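Local atomic coordinates of ribonuclease H (Uncultured organism, PDB entry 3U3G), a protein that probably cleaves the RNA strand of RNA/DNA hybrids, as a type 1 ribonuclease H. Residues A56-D59 with L60-F63. Sequence-based numbering, arbitrary orientation.
Sequences ALED and LQMF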
loop_
_atom_site.group_PDB
_atom_site.type_symbol
_atom_site.label_atom_id
_atom_site.label_comp_id
_atom_site.label_asym_id
_atom_site.label_seq_id
_atom_site.Cartn_x
_atom_site.Cartn_y
_atom_site.Cartn_z
ATOM N N ALA A 56 0.978 -0.491 4.987
ATOM C CA ALA A 56 0.580 0.907 5.195
ATOM C C ALA A 56 -0.435 1.070 6.320
ATOM O O ALA A 56 -0.328 1.988 7.137
ATOM C CB ALA A 56 0.057 1.528 3.903
ATOM N N LEU A 57 -1.412 0.161 6.377
ATOM C CA LEU A 57 -2.396 0.183 7.462
ATOM C C LEU A 57 -1.786 -0.074 8.844
ATOM O O LEU A 57 -2.229 0.527 9.831
ATOM C CB LEU A 57 -3.526 -0.808 7.173
ATOM C CG LEU A 57 -4.359 -0.391 5.960
ATOM C CD1 LEU A 57 -5.240 -1.567 5.548
ATOM C CD2 LEU A 57 -5.249 0.820 6.286
ATOM N N GLU A 58 -0.730 -0.883 8.895
ATOM C CA GLU A 58 0.036 -1.083 10.117
ATOM C C GLU A 58 0.815 0.175 10.496
ATOM O O GLU A 58 0.798 0.608 11.658
ATOM C CB GLU A 58 0.968 -2.282 9.934
ATOM C CG GLU A 58 2.063 -2.449 10.972
ATOM C CD GLU A 58 1.632 -3.270 12.165
ATOM O OE1 GLU A 58 0.398 -3.398 12.379
ATOM O OE2 GLU A 58 2.522 -3.581 13.003
ATOM N N ASP A 59 1.494 0.763 9.516
ATOM C CA ASP A 59 2.254 1.993 9.747
ATOM C C ASP A 59 1.342 3.041 10.359
ATOM O O ASP A 59 1.740 3.775 11.258
ATOM C CB ASP A 59 2.787 2.527 8.416
ATOM C CG ASP A 59 3.896 1.659 7.827
ATOM O OD1 ASP A 59 4.625 0.985 8.584
ATOM O OD2 ASP A 59 4.168 1.835 6.624
ATOM N N LEU A 60 0.122 3.134 9.837
ATOM C CA LEU A 60 -0.807 4.143 10.332
ATOM C C LEU A 60 -0.987 4.103 11.850
ATOM O O LEU A 60 -1.263 5.134 12.476
ATOM C CB LEU A 60 -2.165 4.014 9.636
ATOM C CG LEU A 60 -2.218 4.591 8.227
ATOM C CD1 LEU A 60 -3.602 4.376 7.624
ATOM C CD2 LEU A 60 -1.873 6.081 8.286
ATOM N N GLN A 61 -0.973 2.909 12.448
ATOM C CA GLN A 61 -1.163 2.812 13.890
ATOM C C GLN A 61 -0.132 3.606 14.676
ATOM O O GLN A 61 -0.379 4.016 15.806
ATOM C CB GLN A 61 -1.143 1.364 14.351
ATOM C CG GLN A 61 -2.171 0.485 13.664
ATOM C CD GLN A 61 -2.905 -0.411 14.641
ATOM O OE1 GLN A 61 -3.901 -0.012 15.241
ATOM N NE2 GLN A 61 -2.335 -1.579 14.906
ATOM N N MET A 62 1.024 3.857 14.071
ATOM C CA MET A 62 2.070 4.563 14.786
ATOM C C MET A 62 1.801 6.053 14.991
ATOM O O MET A 62 2.422 6.675 15.848
ATOM C CB MET A 62 3.413 4.331 14.115
ATOM C CG MET A 62 3.803 2.859 14.076
ATOM S SD MET A 62 4.162 2.152 15.704
ATOM C CE MET A 62 5.883 2.651 15.849
ATOM N N PHE A 63 0.810 6.588 14.276
ATOM C CA PHE A 63 0.372 7.970 14.490
ATOM C C PHE A 63 -0.394 8.112 15.788
ATOM O O PHE A 63 -0.608 9.230 16.258
ATOM C CB PHE A 63 -0.472 8.466 13.307
ATOM C CG PHE A 63 0.333 8.781 12.080
ATOM C CD1 PHE A 63 1.057 9.966 11.996
ATOM C CD2 PHE A 63 0.314 7.931 10.981
ATOM C CE1 PHE A 63 1.779 10.279 10.851
ATOM C CE2 PHE A 63 0.992 8.254 9.815
ATOM C CZ PHE A 63 1.753 9.425 9.756
HETATM O O HOH W 1 0.107 -2.649 14.984
#
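The C-terminal part of helix 45-60, which packs on the central sheet of the RNase H fold, runs here into a segment whose amides bond three residues back. Leu60 N still donates to Ala56 O, four residues back, at 3.0 Å. The next amides reach back only three residues. Gln61 N bonds to Glu58 O at 3.0 Å, and Met62 N to Asp59 O at 2.9 Å. Phe63 N continues the pattern, bonding to Leu60 O.

On the buried side, Leu57 CD2 meets Leu60 CD1 at 4.1 Å, and the two side chains cross at a slant. Both also touch Val111. Leu60 has CG anti to its carbonyl carbon (chi1 -78°), which turns the branch back along the helix until CG lies 3.4 Å from Ala56 O. Ala56 and Leu60 both rest on Ile6 of strand 3-12, while Leu57 faces Ile106 of helix 94-110. Phe63 extends this apolar side to Ile4 and Ile25.

On the exposed side, Glu58 and Gln61 are joined through a water. It donates to Glu58 OE1 and accepts from Gln61 NE2, both at 2.7 Å. The carboxylate and amide planes are 48° apart, and OE1 and NE2 themselves stay 4.1 Å from each other. The bend of Glu58 at chi2 (89°) brings OE1 round to the side of Gln61, where the water bridges it to NE2.

Asp59 turns its carboxylate to a salt bridge with Arg55 and a hydrogen bond with Ser36. The Glu58 carboxylate and the Gln61 amide, too far apart to bond directly, are thus coupled through one water that donates to the first and accepts from the second.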